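Long-range contacts in phosphatidylglycerol lysyltransferase C-terminal domain-containing protein (Bacteroides thetaiotaomicron, PDB 2HQY), which is of unknown function but binds coenzyme A and carries an acetyltransferase-clan domain related to the C-terminal part of phosphatidylglycerol lysyltransferases, consistent with an acyl- or aminoacyl-transfer role: residues A[144-149]-A[242-248]; A[129-133]-A[249-253]; A[216-222]-A[233-239]; A[155-160]-A[208-213]. Residue numbers count along the deposited sequence, not the author numbering.

Contact 1: A[144-149]-A[242-248]; sequences HINRFR and IDGAYAM. With COA (coenzyme A), chain C.
Gly-244, at phi 95° and psi -4°, is where the Phe-148 ring presses on bare backbone: Phe-148 CD1 lies 3.5 Å from Gly-244 C and 3.4 Å from Asp-243 O. A beta carbon there would crowd CD1 and jam against the preceding carbonyl. Gly-244 closes the central pair of a type II turn, Ile-242 to Ala-245, and is N-cap of the helix whose first bond runs from Met-248 N to Gly-244 O (2.9 Å). Residues 144-149 are regular helix, with Ile-145 CA nearest Met-248 CA (5.7 Å) and Phe-148 CA nearest Gly-244 CA (5.5 Å). This is apolar helix-helix packing beside the coenzyme A site. Phe-148 (chi1 t, chi2 88°) receives Met-248 CB over one face, a CH-pi contact 4.0 Å from the centroid, while Ile-242 CG2 meets its edge at CE1 (4.0 Å). Met-248 folds back (t, p, p), bringing CE to 3.5 Å from Phe-148 CD2 and 3.9 Å from Ile-145 CG2; Ile-145 CD1 reaches Ala-247 CB at 3.9 Å. A water donates to His-144 O (2.7 Å) and weakly to Asp-243 OD2 (3.4 Å). Tyr-246, on the same helix, turns to the ligand, its OH donating a very short 2.4 Å bond to O8A of the coenzyme A 3'-phosphate. Helix 139-151 packs on the start of helix 245-256, with Leu-211 and Val-213 of strand 207-213 closing round Phe-148.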
# COMPACT_ATOMS: atom_id res chain seq x y z
N HIS A 144 -0.07 -34.68 19.95
CA HIS A 144 -1.07 -33.97 19.13
C HIS A 144 -1.07 -34.51 17.70
O HIS A 144 -2.14 -34.66 17.10
CB HIS A 144 -0.83 -32.45 19.06
CG HIS A 144 -0.65 -31.78 20.39
ND1 HIS A 144 -1.13 -32.34 21.56
CD2 HIS A 144 -0.05 -30.62 20.75
CE1 HIS A 144 -0.82 -31.54 22.58
NE2 HIS A 144 -0.17 -30.50 22.11
N ILE A 145 0.11 -34.78 17.16
CA ILE A 145 0.27 -35.30 15.80
C ILE A 145 -0.37 -36.68 15.72
O ILE A 145 -1.08 -37.01 14.76
CB ILE A 145 1.78 -35.44 15.40
CG1 ILE A 145 2.47 -34.07 15.31
CG2 ILE A 145 1.95 -36.29 14.14
CD1 ILE A 145 1.76 -33.05 14.47
N ASN A 146 -0.10 -37.49 16.74
CA ASN A 146 -0.58 -38.87 16.78
C ASN A 146 -2.10 -38.93 16.92
O ASN A 146 -2.74 -39.73 16.24
CB ASN A 146 0.10 -39.63 17.93
CG ASN A 146 1.57 -40.00 17.63
OD1 ASN A 146 2.03 -39.94 16.48
ND2 ASN A 146 2.31 -40.39 18.67
N ARG A 147 -2.66 -38.06 17.76
CA ARG A 147 -4.11 -37.90 17.91
C ARG A 147 -4.77 -37.48 16.59
O ARG A 147 -5.83 -38.01 16.20
CB ARG A 147 -4.42 -36.85 18.99
CG ARG A 147 -5.90 -36.81 19.42
CD ARG A 147 -6.13 -35.95 20.68
N PHE A 148 -4.12 -36.54 15.90
CA PHE A 148 -4.59 -36.09 14.60
C PHE A 148 -4.65 -37.24 13.59
O PHE A 148 -5.68 -37.45 12.93
CB PHE A 148 -3.74 -34.95 14.05
CG PHE A 148 -4.33 -34.32 12.82
CD1 PHE A 148 -5.24 -33.27 12.94
CD2 PHE A 148 -4.00 -34.79 11.55
CE1 PHE A 148 -5.80 -32.67 11.83
CE2 PHE A 148 -4.56 -34.18 10.41
CZ PHE A 148 -5.47 -33.11 10.56
N ARG A 149 -3.55 -37.98 13.49
CA ARG A 149 -3.46 -39.12 12.57
C ARG A 149 -4.53 -40.16 12.87
O ARG A 149 -5.14 -40.71 11.95
CB ARG A 149 -2.07 -39.76 12.62
CG ARG A 149 -1.01 -39.01 11.89
CD ARG A 149 0.37 -39.64 12.08
NE ARG A 149 1.38 -38.94 11.28
CZ ARG A 149 2.64 -38.74 11.65
NH1 ARG A 149 3.08 -39.18 12.82
NH2 ARG A 149 3.48 -38.10 10.85
N ILE A 242 -11.25 -27.99 14.03
CA ILE A 242 -10.44 -29.18 13.77
C ILE A 242 -9.26 -29.24 14.74
O ILE A 242 -8.29 -28.49 14.62
CB ILE A 242 -9.94 -29.24 12.30
CG1 ILE A 242 -11.08 -28.93 11.31
CG2 ILE A 242 -9.26 -30.59 11.99
CD1 ILE A 242 -12.22 -29.93 11.30
N ASP A 243 -9.36 -30.16 15.70
CA ASP A 243 -8.34 -30.37 16.73
C ASP A 243 -7.05 -30.95 16.13
O ASP A 243 -7.08 -31.99 15.50
CB ASP A 243 -8.90 -31.33 17.78
CG ASP A 243 -8.17 -31.26 19.11
OD1 ASP A 243 -8.75 -30.72 20.08
OD2 ASP A 243 -7.02 -31.75 19.19
N GLY A 244 -5.92 -30.27 16.34
CA GLY A 244 -4.61 -30.79 15.90
C GLY A 244 -4.16 -30.29 14.53
O GLY A 244 -3.06 -30.62 14.05
N ALA A 245 -5.02 -29.51 13.88
CA ALA A 245 -4.67 -29.03 12.56
C ALA A 245 -3.46 -28.09 12.57
O ALA A 245 -2.62 -28.19 11.69
CB ALA A 245 -5.86 -28.37 11.86
N TYR A 246 -3.37 -27.18 13.54
CA TYR A 246 -2.17 -26.33 13.64
C TYR A 246 -0.90 -27.16 13.83
O TYR A 246 0.12 -26.92 13.16
CB TYR A 246 -2.29 -25.29 14.76
CG TYR A 246 -3.07 -24.04 14.35
CD1 TYR A 246 -4.31 -23.74 14.93
CD2 TYR A 246 -2.55 -23.16 13.38
CE1 TYR A 246 -5.02 -22.57 14.57
CE2 TYR A 246 -3.26 -22.00 13.00
CZ TYR A 246 -4.49 -21.71 13.59
OH TYR A 246 -5.19 -20.57 13.21
N ALA A 247 -0.96 -28.16 14.72
CA ALA A 247 0.21 -29.03 14.94
C ALA A 247 0.61 -29.79 13.67
O ALA A 247 1.81 -29.87 13.33
CB ALA A 247 -0.03 -30.04 16.10
N MET A 248 -0.37 -30.38 12.99
CA MET A 248 -0.07 -31.21 11.81
C MET A 248 0.50 -30.38 10.64
O MET A 248 1.46 -30.82 9.98
CB MET A 248 -1.27 -32.03 11.34
CG MET A 248 -0.91 -32.91 10.10
SD MET A 248 0.51 -34.05 10.49
CE MET A 248 -0.54 -34.99 11.37
N1A COA C . -2.12 -11.86 13.70
C2A COA C . -2.44 -13.13 13.38
N3A COA C . -3.24 -13.86 14.17
C4A COA C . -3.75 -13.32 15.32
C5A COA C . -3.44 -12.01 15.66
C6A COA C . -2.60 -11.27 14.82
N6A COA C . -2.26 -9.98 15.08
N7A COA C . -4.09 -11.76 16.83
C8A COA C . -4.78 -12.87 17.19
N9A COA C . -4.55 -13.82 16.28
C1B COA C . -5.15 -15.19 16.23
C2B COA C . -4.76 -16.27 17.22
O2B COA C . -3.65 -17.03 16.73
C3B COA C . -6.01 -17.13 17.19
O3B COA C . -6.02 -18.00 16.06
P3B COA C . -6.87 -19.37 16.06
O7A COA C . -6.00 -20.29 16.93
O8A COA C . -7.01 -19.75 14.60
O9A COA C . -8.20 -19.06 16.72
C4B COA C . -7.16 -16.15 17.00
O4B COA C . -6.58 -15.02 16.36
C5B COA C . -7.82 -15.76 18.33
O5B COA C . -6.89 -15.99 19.40
P1A COA C . -6.65 -15.03 20.69
O1A COA C . -5.28 -15.34 21.24
O2A COA C . -7.00 -13.58 20.36
O3A COA C . -7.74 -15.65 21.71
O4A COA C . -10.09 -16.29 22.41
O5A COA C . -9.73 -14.45 20.58
O HOH W 1 -4.49 -33.52 17.83

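Contact 2: A[129-133]-A[249-253]; sequences DLATL and INYEF
This is a compact, largely buried contact in which one tyrosine of helix 245-256 lies against the C-terminal end of the short helix 127-132. Residues 249-253 are regular helix, with Phe-253 N bonded to Ile-249 O at 3.0 Å. Residues 129-132 form the last turn of the other helix, which Leu-133 leaves with positive phi (47°, psi 40°) while its N still donates to Asp-129 O at 2.7 Å. The nearest alpha carbons are those of Ala-131 and Tyr-251, 5.6 Å apart. Tyr-251 (chi1 179°, chi2 79°) extends its ring across the helix end, where it meets carbonyls more than side chains: CE1 is 3.0 Å from Ala-131 O, and CD1 is 3.7 Å from Leu-130 O. Leu-133 (chi1 m, chi2 t) points its beta carbon toward the partner helix and brings CD1 to 3.7 Å from Tyr-251 CD1. The polar link is indirect: one water donates both to Leu-130 O (2.7 Å) and to Asn-250 OD1 (2.9 Å), with the Asn-250 side chain at chi1 t. Beyond the segments, Asn-255 ND2 donates to both Ala-131 O and Tyr-251 O, and Leu-133 and Tyr-251 also touch Ile-145 of helix 139-151. The arrangement is a helix C-terminus on the flank of another helix in an acetyltransferase-clan domain, its end carbonyls bonded by a water and the Asn-255 amide, with the Tyr-251 ring packed against them.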
# COMPACT_ATOMS: atom_id res chain seq x y z
N ASP A 129 14.26 -29.75 15.07
CA ASP A 129 13.27 -29.96 16.13
C ASP A 129 11.84 -30.01 15.58
O ASP A 129 11.08 -30.94 15.86
CB ASP A 129 13.35 -28.84 17.17
CG ASP A 129 14.56 -28.96 18.09
OD1 ASP A 129 15.12 -30.08 18.24
OD2 ASP A 129 14.94 -27.92 18.68
N LEU A 130 11.48 -29.01 14.79
CA LEU A 130 10.11 -28.89 14.28
C LEU A 130 9.77 -29.99 13.26
O LEU A 130 8.61 -30.41 13.17
CB LEU A 130 9.86 -27.49 13.71
CG LEU A 130 10.00 -26.34 14.73
CD1 LEU A 130 9.57 -24.98 14.09
CD2 LEU A 130 9.21 -26.59 16.01
N ALA A 131 10.78 -30.48 12.52
CA ALA A 131 10.54 -31.52 11.48
C ALA A 131 10.46 -32.93 12.08
O ALA A 131 9.90 -33.85 11.46
CB ALA A 131 11.64 -31.46 10.42
N THR A 132 11.07 -33.13 13.25
CA THR A 132 11.14 -34.48 13.83
C THR A 132 10.34 -34.61 15.14
O THR A 132 9.89 -35.70 15.50
CB THR A 132 12.60 -34.91 14.13
OG1 THR A 132 13.13 -34.08 15.17
CG2 THR A 132 13.49 -34.80 12.92
N LEU A 133 10.17 -33.49 15.85
CA LEU A 133 9.60 -33.47 17.21
C LEU A 133 10.22 -34.53 18.13
O LEU A 133 9.53 -35.14 18.93
CB LEU A 133 8.08 -33.56 17.17
CG LEU A 133 7.41 -32.49 16.30
CD1 LEU A 133 5.94 -32.84 16.08
CD2 LEU A 133 7.60 -31.12 16.93
N ILE A 249 -0.08 -29.21 10.38
CA ILE A 249 0.41 -28.39 9.25
C ILE A 249 1.82 -27.85 9.49
O ILE A 249 2.65 -27.81 8.58
CB ILE A 249 -0.57 -27.29 8.78
CG1 ILE A 249 -0.14 -26.86 7.36
CG2 ILE A 249 -0.66 -26.11 9.79
CD1 ILE A 249 -1.20 -26.35 6.50
N ASN A 250 2.09 -27.48 10.75
CA ASN A 250 3.41 -27.07 11.19
C ASN A 250 4.44 -28.18 10.88
O ASN A 250 5.44 -27.94 10.20
CB ASN A 250 3.31 -26.75 12.69
CG ASN A 250 4.63 -26.29 13.32
OD1 ASN A 250 5.73 -26.67 12.89
ND2 ASN A 250 4.50 -25.48 14.38
N TYR A 251 4.16 -29.41 11.36
CA TYR A 251 4.99 -30.58 11.13
C TYR A 251 5.18 -30.91 9.65
O TYR A 251 6.30 -31.13 9.20
CB TYR A 251 4.40 -31.76 11.88
CG TYR A 251 5.17 -33.03 11.70
CD1 TYR A 251 6.34 -33.26 12.43
CD2 TYR A 251 4.76 -33.99 10.77
CE1 TYR A 251 7.06 -34.45 12.26
CE2 TYR A 251 5.48 -35.19 10.59
CZ TYR A 251 6.63 -35.39 11.33
OH TYR A 251 7.33 -36.58 11.13
N GLU A 252 4.09 -30.98 8.88
CA GLU A 252 4.24 -31.34 7.45
C GLU A 252 5.07 -30.31 6.70
O GLU A 252 5.95 -30.66 5.92
CB GLU A 252 2.86 -31.52 6.78
CG GLU A 252 2.12 -32.81 7.22
CD GLU A 252 2.41 -34.00 6.32
OE1 GLU A 252 3.27 -33.87 5.40
OE2 GLU A 252 1.79 -35.06 6.54
N PHE A 253 4.79 -29.02 6.94
CA PHE A 253 5.51 -28.00 6.19
C PHE A 253 6.98 -27.92 6.63
O PHE A 253 7.84 -27.70 5.78
CB PHE A 253 4.78 -26.65 6.28
CG PHE A 253 5.41 -25.56 5.44
CD1 PHE A 253 5.56 -25.72 4.06
CD2 PHE A 253 5.85 -24.38 6.03
CE1 PHE A 253 6.13 -24.71 3.28
CE2 PHE A 253 6.43 -23.36 5.26
CZ PHE A 253 6.56 -23.53 3.88
O HOH W 2 6.34 -29.21 14.07

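Contact 3: A[216-222]-A[233-239]; sequences KIVAFTF and VHVEKAD
Backbone hydrogen bonds pair the two arms of a beta hairpin, whose axes run antiparallel at 173° and approach to 4.7 Å. Asp-239 N donates to Val-218 O (2.8 Å); Phe-220 N to Lys-237 O and Lys-237 N to Phe-220 O (both 2.9 Å); Phe-222 N to Val-235 O (3.2 Å). Phe-222 O receives His-234 N at 2.8 Å and Val-235 N weakly at 3.3 Å, because both residues face Phe-222 in a classic beta bulge. Ala-219/Ala-238 and Thr-221/Glu-236 are the non-hydrogen-bonded pairs, their alpha carbons 4.0 and 4.3 Å apart. Thr-221 (chi1 t) adds a bond from OG1 to Val-235 O (2.7 Å), and a water donates to Thr-221 OG1 (2.7 Å) and Glu-236 OE1 (2.5 Å); Glu-236 also forms a salt bridge with Arg-266. At the far end, Lys-216 NZ and Asp-239 OD2 form a long, weak salt bridge at 3.4 Å, while Asp-239 OD1 is hydrogen-bonded to Ser-241. On one face, Ala-219 CB meets Ala-238 CB at 3.8 Å; on the other, Phe-222 (chi1 p) takes Val-235 CB over its ring, 3.9 Å from the centroid, and Phe-220 CE1 touches Val-235 CG1 at 3.6 Å. Ala-238 touches coenzyme A from the first face; on the second, the charge of buried Lys-237 is met by a salt bridge to Glu-190 and a cation-pi contact with Trp-175, both coenzyme A-binding residues.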
# COMPACT_ATOMS: atom_id res chain seq x y z
N LYS A 216 -12.25 -31.12 2.56
CA LYS A 216 -12.15 -29.65 2.59
C LYS A 216 -10.85 -29.18 3.22
O LYS A 216 -10.26 -29.85 4.08
CB LYS A 216 -13.35 -29.01 3.29
CG LYS A 216 -13.46 -29.27 4.81
CD LYS A 216 -14.39 -28.20 5.47
CE LYS A 216 -15.03 -28.70 6.79
NZ LYS A 216 -14.09 -28.69 7.98
N ILE A 217 -10.43 -27.99 2.80
CA ILE A 217 -9.27 -27.36 3.39
C ILE A 217 -9.54 -27.02 4.86
O ILE A 217 -10.61 -26.47 5.21
CB ILE A 217 -8.83 -26.10 2.62
CG1 ILE A 217 -7.57 -25.51 3.27
CG2 ILE A 217 -9.97 -25.05 2.54
CD1 ILE A 217 -6.97 -24.31 2.46
N VAL A 218 -8.59 -27.37 5.72
CA VAL A 218 -8.71 -27.04 7.14
C VAL A 218 -7.51 -26.25 7.70
O VAL A 218 -7.54 -25.83 8.84
CB VAL A 218 -8.95 -28.30 8.04
CG1 VAL A 218 -10.27 -28.98 7.70
CG2 VAL A 218 -7.74 -29.27 8.01
N ALA A 219 -6.45 -26.09 6.91
CA ALA A 219 -5.31 -25.26 7.34
C ALA A 219 -4.46 -24.92 6.13
O ALA A 219 -4.47 -25.66 5.15
CB ALA A 219 -4.45 -26.00 8.37
N PHE A 220 -3.74 -23.79 6.20
CA PHE A 220 -2.65 -23.53 5.24
C PHE A 220 -1.55 -22.73 5.91
O PHE A 220 -1.77 -22.11 6.99
CB PHE A 220 -3.16 -22.85 3.95
CG PHE A 220 -3.55 -21.41 4.14
CD1 PHE A 220 -2.61 -20.39 3.95
CD2 PHE A 220 -4.87 -21.08 4.52
CE1 PHE A 220 -2.95 -19.04 4.16
CE2 PHE A 220 -5.22 -19.72 4.70
CZ PHE A 220 -4.24 -18.71 4.53
N THR A 221 -0.38 -22.72 5.29
CA THR A 221 0.79 -22.03 5.84
C THR A 221 1.69 -21.69 4.69
O THR A 221 1.67 -22.41 3.68
CB THR A 221 1.53 -22.93 6.90
OG1 THR A 221 2.56 -22.18 7.55
CG2 THR A 221 2.12 -24.20 6.29
N PHE A 222 2.46 -20.60 4.81
CA PHE A 222 3.45 -20.29 3.80
C PHE A 222 4.59 -19.47 4.40
O PHE A 222 4.48 -18.91 5.54
CB PHE A 222 2.83 -19.61 2.56
CG PHE A 222 2.16 -18.28 2.81
CD1 PHE A 222 2.93 -17.13 3.07
CD2 PHE A 222 0.78 -18.16 2.63
CE1 PHE A 222 2.30 -15.87 3.23
CE2 PHE A 222 0.14 -16.92 2.79
CZ PHE A 222 0.91 -15.77 3.07
N VAL A 233 8.42 -18.68 8.50
CA VAL A 233 7.04 -19.06 8.30
C VAL A 233 6.20 -17.82 8.59
O VAL A 233 6.17 -17.34 9.73
CB VAL A 233 6.63 -20.27 9.22
CG1 VAL A 233 5.16 -20.62 9.00
CG2 VAL A 233 7.51 -21.46 8.92
N HIS A 234 5.56 -17.27 7.57
CA HIS A 234 4.89 -15.96 7.70
C HIS A 234 3.43 -16.05 8.14
O HIS A 234 2.91 -15.13 8.78
CB HIS A 234 4.98 -15.14 6.39
CG HIS A 234 6.39 -14.97 5.90
ND1 HIS A 234 7.47 -14.94 6.76
CD2 HIS A 234 6.90 -14.86 4.65
CE1 HIS A 234 8.59 -14.84 6.05
NE2 HIS A 234 8.27 -14.78 4.77
N VAL A 235 2.76 -17.12 7.74
CA VAL A 235 1.32 -17.26 7.98
C VAL A 235 1.06 -18.71 8.33
O VAL A 235 1.66 -19.61 7.72
CB VAL A 235 0.49 -16.88 6.66
CG1 VAL A 235 -0.95 -17.35 6.70
CG2 VAL A 235 0.51 -15.31 6.41
N GLU A 236 0.18 -18.92 9.31
CA GLU A 236 -0.39 -20.23 9.56
C GLU A 236 -1.83 -20.04 10.03
O GLU A 236 -2.08 -19.35 11.02
CB GLU A 236 0.46 -20.95 10.63
CG GLU A 236 0.23 -22.43 10.75
CD GLU A 236 1.12 -23.03 11.84
OE1 GLU A 236 2.09 -23.74 11.49
OE2 GLU A 236 0.87 -22.73 13.04
N LYS A 237 -2.79 -20.62 9.30
CA LYS A 237 -4.22 -20.47 9.62
C LYS A 237 -4.87 -21.83 9.61
O LYS A 237 -4.56 -22.66 8.75
CB LYS A 237 -4.97 -19.63 8.58
CG LYS A 237 -4.55 -18.19 8.46
CD LYS A 237 -4.96 -17.42 9.67
CE LYS A 237 -4.65 -15.96 9.47
NZ LYS A 237 -4.92 -15.26 10.73
N ALA A 238 -5.78 -22.05 10.55
CA ALA A 238 -6.51 -23.31 10.61
C ALA A 238 -7.96 -23.08 11.01
O ALA A 238 -8.28 -22.09 11.70
CB ALA A 238 -5.80 -24.31 11.54
N ASP A 239 -8.83 -23.96 10.50
CA ASP A 239 -10.22 -24.04 10.93
C ASP A 239 -10.18 -24.51 12.39
O ASP A 239 -9.62 -25.57 12.71
CB ASP A 239 -10.97 -25.04 10.03
CG ASP A 239 -12.44 -25.21 10.39
OD1 ASP A 239 -12.87 -24.84 11.50
OD2 ASP A 239 -13.17 -25.77 9.54
O HOH W 3 3.60 -23.82 9.44

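Contact 4: A[155-160]-A[208-213]; sequences YEYTPI and GGILHV
Main-chain hydrogen bonds set the register of two antiparallel strands whose axes approach to 4.5 Å at 156°. Glu-156 pairs with His-212 (Glu-156 N to His-212 O 3.0 Å; His-212 N to Glu-156 O 2.8 Å) and Thr-158 with Ile-210 (Thr-158 N to Ile-210 O 2.8 Å; Ile-210 N to Thr-158 O 2.6 Å). Ile-160 N then donates to Gly-208 O at 3.0 Å. Tyr-157/Leu-211 and Pro-159/Gly-209 are the non-hydrogen-bonded pairs, with alpha carbons 4.5 and 4.2 Å apart. Among side chains, His-212 (chi1 m, chi2 89°) curls back so that ND1 gives Glu-156 O a second bond, 3.2 Å, and CE1 comes to 2.9 Å from Thr-158 OG1; its NE2 is hydrogen-bonded to Glu-167 of helix 165-179. One water joins Tyr-157 OH (2.7 Å) to Gly-208 O (2.8 Å); another accepts from Gly-208 N (2.9 Å) and donates to Ile-160 O (2.8 Å). Apolar contacts flank the backbone: Tyr-155 CD1 to Leu-211 CD1 3.6 Å, Ile-160 CG1 to Ile-210 CG1 3.7 Å. Two glycines admit close neighbours: a beta carbon on Gly-208 would clash with Ile-160 CD1, one on Gly-209 with Tyr-157 OH (3.3 Å from Gly-209 CA). This is a regular antiparallel pair in which strand 156-159 extends the sheet beyond strand 207-213, whose other side bonds to strand 216-227; helix 245-256 packs on Tyr-155 and Tyr-157, helix 165-179 on Ile-160 and Ile-210.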
# COMPACT_ATOMS: atom_id res chain seq x y z
N TYR A 155 -6.18 -37.90 6.15
CA TYR A 155 -5.93 -36.49 5.86
C TYR A 155 -5.00 -36.37 4.63
O TYR A 155 -4.28 -37.33 4.28
CB TYR A 155 -5.37 -35.80 7.11
CG TYR A 155 -3.87 -35.97 7.33
CD1 TYR A 155 -2.95 -35.09 6.72
CD2 TYR A 155 -3.37 -36.99 8.13
CE1 TYR A 155 -1.57 -35.22 6.92
CE2 TYR A 155 -1.99 -37.13 8.34
CZ TYR A 155 -1.11 -36.27 7.72
OH TYR A 155 0.24 -36.41 7.95
N GLU A 156 -4.99 -35.20 3.98
CA GLU A 156 -4.13 -34.98 2.83
C GLU A 156 -3.43 -33.65 2.97
O GLU A 156 -4.09 -32.60 3.10
CB GLU A 156 -4.93 -35.02 1.52
CG GLU A 156 -5.50 -36.42 1.13
CD GLU A 156 -6.39 -36.40 -0.12
OE1 GLU A 156 -6.69 -35.33 -0.67
OE2 GLU A 156 -6.80 -37.47 -0.57
N TYR A 157 -2.10 -33.68 2.98
CA TYR A 157 -1.29 -32.47 2.90
C TYR A 157 -0.85 -32.25 1.46
O TYR A 157 -0.36 -33.19 0.78
CB TYR A 157 -0.07 -32.60 3.80
CG TYR A 157 0.92 -31.46 3.67
CD1 TYR A 157 0.79 -30.30 4.45
CD2 TYR A 157 1.99 -31.52 2.78
CE1 TYR A 157 1.68 -29.25 4.34
CE2 TYR A 157 2.89 -30.45 2.65
CZ TYR A 157 2.72 -29.32 3.43
OH TYR A 157 3.63 -28.28 3.31
N THR A 158 -1.02 -31.03 0.98
CA THR A 158 -0.59 -30.65 -0.36
C THR A 158 0.23 -29.36 -0.31
O THR A 158 -0.07 -28.48 0.52
CB THR A 158 -1.79 -30.42 -1.30
OG1 THR A 158 -2.76 -29.59 -0.65
CG2 THR A 158 -2.43 -31.74 -1.75
N PRO A 159 1.23 -29.22 -1.22
CA PRO A 159 1.89 -27.94 -1.37
C PRO A 159 0.89 -26.91 -1.92
O PRO A 159 -0.10 -27.28 -2.56
CB PRO A 159 2.98 -28.21 -2.42
CG PRO A 159 3.14 -29.71 -2.43
CD PRO A 159 1.80 -30.25 -2.13
N ILE A 160 1.14 -25.65 -1.64
CA ILE A 160 0.36 -24.60 -2.29
C ILE A 160 0.80 -24.50 -3.75
O ILE A 160 1.99 -24.34 -4.05
CB ILE A 160 0.48 -23.21 -1.59
CG1 ILE A 160 -0.18 -23.26 -0.19
CG2 ILE A 160 -0.21 -22.15 -2.44
CD1 ILE A 160 -0.02 -21.98 0.64
N GLY A 208 4.47 -23.11 0.28
CA GLY A 208 3.48 -23.29 1.33
C GLY A 208 2.88 -24.66 1.34
O GLY A 208 3.19 -25.49 0.48
N GLY A 209 1.97 -24.87 2.27
CA GLY A 209 1.30 -26.19 2.38
C GLY A 209 -0.14 -26.00 2.81
O GLY A 209 -0.52 -24.92 3.36
N ILE A 210 -0.95 -27.02 2.54
CA ILE A 210 -2.38 -27.03 2.82
C ILE A 210 -2.73 -28.40 3.41
O ILE A 210 -2.22 -29.43 2.96
CB ILE A 210 -3.19 -26.83 1.51
CG1 ILE A 210 -2.92 -25.44 0.92
CG2 ILE A 210 -4.67 -26.97 1.78
CD1 ILE A 210 -3.39 -25.33 -0.58
N LEU A 211 -3.56 -28.40 4.44
CA LEU A 211 -4.10 -29.60 5.03
C LEU A 211 -5.58 -29.71 4.66
O LEU A 211 -6.34 -28.73 4.77
CB LEU A 211 -3.91 -29.49 6.56
CG LEU A 211 -3.76 -30.77 7.36
CD1 LEU A 211 -2.52 -31.55 6.87
CD2 LEU A 211 -3.72 -30.43 8.85
N HIS A 212 -5.98 -30.90 4.19
CA HIS A 212 -7.37 -31.20 3.92
C HIS A 212 -7.83 -32.37 4.81
O HIS A 212 -7.07 -33.34 5.02
CB HIS A 212 -7.54 -31.62 2.48
CG HIS A 212 -6.99 -30.64 1.49
ND1 HIS A 212 -5.68 -30.66 1.05
CD2 HIS A 212 -7.60 -29.62 0.84
CE1 HIS A 212 -5.51 -29.69 0.17
NE2 HIS A 212 -6.66 -29.05 0.02
N VAL A 213 -9.04 -32.24 5.35
CA VAL A 213 -9.68 -33.33 6.11
C VAL A 213 -11.11 -33.48 5.58
O VAL A 213 -11.80 -32.48 5.34
CB VAL A 213 -9.69 -33.03 7.64
CG1 VAL A 213 -10.57 -34.04 8.38
CG2 VAL A 213 -8.28 -33.06 8.21
O HOH W 4 4.73 -27.77 0.86
O HOH W 5 4.33 -24.11 -2.44

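Overall arrangement
Following the chain, the first segment met is 129-133 on helix 127-132, which opens contact 2, the longest loop, closed only at 249-253. Helix 139-151 opens contact 1, which closes at 242-248 and lies wholly within that span. Inside contact 1 come two smaller loops in series: contact 4 joins 155-160 to 208-213 across an intervening, mainly helical region, and contact 3 then closes the hairpin between 216-222 and 233-239. No pair crosses. Contacts 3 and 4 share one sheet, strands 207-213 and 216-227 being neighbours; contacts 1 and 2 share helix 245-256, which packs against that sheet through Ile-249 and Phe-253, fastening helices 127-132 and 139-151 to it.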